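PDB 1TA9: glycerol dehydrogenase from Schizosaccharomyces pombe, which catalyses the NAD(+)-dependent oxidation of glycerol to dihydroxyacetone, probably with a catalytic zinc ion, in the assimilation of glycerol. Local coordinates for residues T215-I227 against A278-E292. Numbering follows the deposited sequence.
Sequences TDVIVRAPVRFLI and AILSNTRGVCTEAFE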
# COMPACT_ATOMS: atom_id res chain seq x y z
N THR B 215 -38.42 -17.37 -0.96
CA THR B 215 -37.27 -17.84 -0.19
C THR B 215 -37.59 -18.74 1.00
O THR B 215 -36.68 -19.35 1.57
CB THR B 215 -36.40 -16.65 0.25
OG1 THR B 215 -37.22 -15.67 0.89
CG2 THR B 215 -35.72 -16.02 -0.97
N ASP B 216 -38.86 -18.84 1.39
CA ASP B 216 -39.20 -19.73 2.49
C ASP B 216 -39.13 -21.15 1.93
O ASP B 216 -38.78 -22.10 2.63
CB ASP B 216 -40.60 -19.44 3.02
CG ASP B 216 -40.91 -20.22 4.29
OD1 ASP B 216 -41.66 -21.22 4.21
OD2 ASP B 216 -40.38 -19.85 5.36
N VAL B 217 -39.47 -21.28 0.65
CA VAL B 217 -39.41 -22.57 -0.01
C VAL B 217 -37.94 -22.93 -0.23
O VAL B 217 -37.53 -24.08 -0.02
CB VAL B 217 -40.12 -22.53 -1.38
CG1 VAL B 217 -39.90 -23.85 -2.13
CG2 VAL B 217 -41.61 -22.27 -1.18
N ILE B 218 -37.16 -21.94 -0.63
CA ILE B 218 -35.74 -22.16 -0.88
C ILE B 218 -34.98 -22.57 0.39
O ILE B 218 -34.19 -23.51 0.37
CB ILE B 218 -35.07 -20.89 -1.48
CG1 ILE B 218 -35.83 -20.41 -2.72
CG2 ILE B 218 -33.62 -21.19 -1.83
CD1 ILE B 218 -35.99 -21.47 -3.81
N VAL B 219 -35.22 -21.87 1.50
CA VAL B 219 -34.51 -22.16 2.74
C VAL B 219 -34.87 -23.53 3.33
O VAL B 219 -34.09 -24.10 4.10
CB VAL B 219 -34.74 -21.06 3.81
CG1 VAL B 219 -36.08 -21.27 4.50
CG2 VAL B 219 -33.60 -21.05 4.82
N ARG B 220 -36.03 -24.05 2.96
CA ARG B 220 -36.50 -25.36 3.46
C ARG B 220 -35.93 -26.53 2.66
O ARG B 220 -36.01 -27.68 3.10
CB ARG B 220 -38.03 -25.43 3.42
CG ARG B 220 -38.73 -24.61 4.50
CD ARG B 220 -40.24 -24.61 4.27
NE ARG B 220 -40.96 -23.89 5.32
CZ ARG B 220 -41.20 -24.39 6.54
NH1 ARG B 220 -40.78 -25.61 6.85
NH2 ARG B 220 -41.86 -23.66 7.43
N ALA B 221 -35.36 -26.25 1.50
CA ALA B 221 -34.81 -27.32 0.67
C ALA B 221 -33.44 -27.75 1.19
O ALA B 221 -32.75 -26.99 1.86
CB ALA B 221 -34.68 -26.83 -0.77
N PRO B 222 -33.04 -29.00 0.89
CA PRO B 222 -31.73 -29.51 1.34
C PRO B 222 -30.63 -28.57 0.86
O PRO B 222 -30.62 -28.15 -0.29
CB PRO B 222 -31.65 -30.88 0.67
CG PRO B 222 -33.09 -31.31 0.65
CD PRO B 222 -33.80 -30.06 0.19
N VAL B 223 -29.69 -28.25 1.75
CA VAL B 223 -28.61 -27.33 1.40
C VAL B 223 -27.74 -27.79 0.22
O VAL B 223 -27.03 -26.98 -0.39
CB VAL B 223 -27.73 -27.03 2.64
CG1 VAL B 223 -26.96 -28.26 3.05
CG2 VAL B 223 -26.80 -25.84 2.35
N ARG B 224 -27.79 -29.07 -0.13
CA ARG B 224 -27.01 -29.55 -1.27
C ARG B 224 -27.45 -28.77 -2.52
O ARG B 224 -26.64 -28.47 -3.40
CB ARG B 224 -27.22 -31.05 -1.49
CG ARG B 224 -26.44 -31.61 -2.67
CD ARG B 224 -26.83 -33.04 -3.03
NE ARG B 224 -26.12 -33.49 -4.23
CZ ARG B 224 -26.40 -34.58 -4.92
NH1 ARG B 224 -27.41 -35.37 -4.55
NH2 ARG B 224 -25.69 -34.89 -6.00
N PHE B 225 -28.74 -28.44 -2.60
CA PHE B 225 -29.27 -27.69 -3.74
C PHE B 225 -28.66 -26.29 -3.86
O PHE B 225 -28.27 -25.86 -4.95
CB PHE B 225 -30.79 -27.58 -3.64
CG PHE B 225 -31.52 -28.85 -3.97
CD1 PHE B 225 -31.69 -29.24 -5.30
CD2 PHE B 225 -32.03 -29.66 -2.96
CE1 PHE B 225 -32.35 -30.43 -5.61
CE2 PHE B 225 -32.69 -30.85 -3.26
CZ PHE B 225 -32.85 -31.24 -4.59
N LEU B 226 -28.59 -25.58 -2.74
CA LEU B 226 -28.03 -24.23 -2.73
C LEU B 226 -26.56 -24.29 -3.16
O LEU B 226 -26.10 -23.45 -3.93
CB LEU B 226 -28.12 -23.61 -1.33
CG LEU B 226 -27.51 -22.21 -1.19
CD1 LEU B 226 -28.37 -21.20 -1.94
CD2 LEU B 226 -27.42 -21.82 0.28
N ILE B 227 -25.85 -25.28 -2.64
CA ILE B 227 -24.44 -25.45 -2.95
C ILE B 227 -24.24 -25.70 -4.44
O ILE B 227 -23.29 -25.21 -5.04
CB ILE B 227 -23.82 -26.59 -2.12
CG1 ILE B 227 -23.79 -26.16 -0.65
CG2 ILE B 227 -22.42 -26.92 -2.61
CD1 ILE B 227 -23.42 -27.26 0.33
N ALA B 278 -24.53 -18.17 3.78
CA ALA B 278 -25.81 -18.60 3.21
C ALA B 278 -25.93 -20.11 3.41
O ALA B 278 -27.00 -20.63 3.73
CB ALA B 278 -25.86 -18.27 1.72
N ILE B 279 -24.83 -20.82 3.20
CA ILE B 279 -24.81 -22.27 3.39
C ILE B 279 -25.17 -22.61 4.84
O ILE B 279 -26.03 -23.47 5.09
CB ILE B 279 -23.43 -22.86 3.04
CG1 ILE B 279 -23.20 -22.79 1.53
CG2 ILE B 279 -23.33 -24.29 3.55
CD1 ILE B 279 -21.82 -23.25 1.08
N LEU B 280 -24.51 -21.96 5.79
CA LEU B 280 -24.79 -22.21 7.20
C LEU B 280 -26.25 -21.86 7.51
O LEU B 280 -26.95 -22.60 8.21
CB LEU B 280 -23.85 -21.39 8.09
CG LEU B 280 -22.38 -21.83 8.03
CD1 LEU B 280 -21.48 -20.79 8.68
CD2 LEU B 280 -22.22 -23.17 8.74
N SER B 281 -26.72 -20.74 6.96
CA SER B 281 -28.10 -20.31 7.17
C SER B 281 -29.10 -21.35 6.65
O SER B 281 -30.02 -21.74 7.37
CB SER B 281 -28.35 -18.96 6.46
OG SER B 281 -27.63 -17.91 7.09
N ASN B 282 -28.90 -21.80 5.41
CA ASN B 282 -29.76 -22.80 4.78
C ASN B 282 -29.77 -24.06 5.65
O ASN B 282 -30.83 -24.63 5.94
CB ASN B 282 -29.22 -23.11 3.37
CG ASN B 282 -30.18 -23.93 2.51
OD1 ASN B 282 -29.91 -24.14 1.32
ND2 ASN B 282 -31.29 -24.38 3.09
N THR B 283 -28.59 -24.50 6.06
CA THR B 283 -28.46 -25.69 6.90
C THR B 283 -29.26 -25.54 8.20
O THR B 283 -29.93 -26.48 8.64
CB THR B 283 -26.98 -25.98 7.25
OG1 THR B 283 -26.24 -26.20 6.04
CG2 THR B 283 -26.86 -27.21 8.12
N ARG B 284 -29.19 -24.36 8.81
CA ARG B 284 -29.90 -24.10 10.07
C ARG B 284 -31.37 -23.75 9.82
O ARG B 284 -32.15 -23.60 10.75
CB ARG B 284 -29.21 -22.95 10.82
CG ARG B 284 -29.68 -22.72 12.26
CD ARG B 284 -29.42 -23.95 13.12
NE ARG B 284 -29.76 -23.74 14.53
CZ ARG B 284 -28.92 -23.30 15.45
NH1 ARG B 284 -27.66 -23.01 15.13
NH2 ARG B 284 -29.33 -23.15 16.71
N GLY B 285 -31.74 -23.62 8.54
CA GLY B 285 -33.12 -23.31 8.20
C GLY B 285 -33.54 -21.87 8.47
O GLY B 285 -34.73 -21.60 8.65
N VAL B 286 -32.58 -20.95 8.50
CA VAL B 286 -32.90 -19.55 8.76
C VAL B 286 -32.67 -18.69 7.51
O VAL B 286 -31.63 -18.78 6.86
CB VAL B 286 -32.08 -18.99 9.95
CG1 VAL B 286 -32.47 -19.73 11.23
CG2 VAL B 286 -30.59 -19.16 9.69
N CYS B 287 -33.67 -17.86 7.20
CA CYS B 287 -33.64 -17.01 6.02
C CYS B 287 -33.01 -15.65 6.32
O CYS B 287 -33.70 -14.63 6.38
CB CYS B 287 -35.08 -16.84 5.51
SG CYS B 287 -35.29 -16.26 3.81
N THR B 288 -31.69 -15.64 6.50
CA THR B 288 -30.94 -14.41 6.78
C THR B 288 -30.78 -13.59 5.51
O THR B 288 -31.02 -14.09 4.41
CB THR B 288 -29.53 -14.72 7.30
OG1 THR B 288 -28.89 -15.62 6.39
CG2 THR B 288 -29.59 -15.35 8.68
N GLU B 289 -30.36 -12.33 5.64
CA GLU B 289 -30.15 -11.50 4.45
C GLU B 289 -28.99 -12.11 3.66
O GLU B 289 -28.98 -12.06 2.43
CB GLU B 289 -29.84 -10.05 4.84
CG GLU B 289 -29.76 -9.10 3.64
CD GLU B 289 -29.70 -7.63 4.04
OE1 GLU B 289 -29.51 -6.78 3.14
OE2 GLU B 289 -29.84 -7.33 5.24
N ALA B 290 -28.03 -12.70 4.36
CA ALA B 290 -26.89 -13.32 3.71
C ALA B 290 -27.40 -14.43 2.78
O ALA B 290 -26.95 -14.55 1.64
CB ALA B 290 -25.94 -13.90 4.76
N PHE B 291 -28.32 -15.24 3.29
CA PHE B 291 -28.91 -16.33 2.50
C PHE B 291 -29.63 -15.72 1.30
O PHE B 291 -29.46 -16.18 0.17
CB PHE B 291 -29.92 -17.11 3.35
CG PHE B 291 -30.74 -18.11 2.56
CD1 PHE B 291 -30.17 -19.30 2.11
CD2 PHE B 291 -32.08 -17.86 2.28
CE1 PHE B 291 -30.92 -20.23 1.38
CE2 PHE B 291 -32.84 -18.78 1.55
CZ PHE B 291 -32.26 -19.97 1.10
N GLU B 292 -30.43 -14.69 1.55
CA GLU B 292 -31.16 -14.04 0.46
C GLU B 292 -30.20 -13.46 -0.58
O GLU B 292 -30.51 -13.45 -1.77
CB GLU B 292 -32.05 -12.92 1.02
CG GLU B 292 -33.14 -13.40 1.98
CD GLU B 292 -34.53 -13.43 1.34
OE1 GLU B 292 -35.47 -13.92 1.99
OE2 GLU B 292 -34.68 -12.95 0.20
O HOH W 1 -30.87 -25.49 -0.73
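V219 and N282 lead the contact, where the A221-P222 turn between helices 215-220 and 223-245, just past strand 210-214 of the parallel NAD(+)-binding sheet, packs on the turn joining helices 258-284 and 289-307 in the all-helical part of this iron-containing alcohol dehydrogenase fold. Helix 278-284 runs nearly antiparallel to helix 223-227 (159°) and ends in a Schellman motif at G285. V219 CG2, anti to the backbone N, lies over one face of the F291 ring, 4.2 Å from its centroid, and against V286 O at 3.6 Å. I218 CG2 meets F291 CZ at 3.5 Å, and L226 CD2 comes to the ring edge, so F291 fits as a knob among T215, I218, V219 and L226. With CG anti to the backbone N (chi1 -168°), the N282 side chain bridges to the A221-P222 turn: ND2 donates to A221 O (3.2 Å), almost in line with the carbonyl. With an alanine here, A221 O would probably lose this donor and a gap would open beside V223 and L226. L226 in turn is a knob among A278, I279, N282 and F291. Buried N282 OD1 takes a hydrogen bond from a water at 2.6 Å, which also donates to P222 O at 2.7 Å.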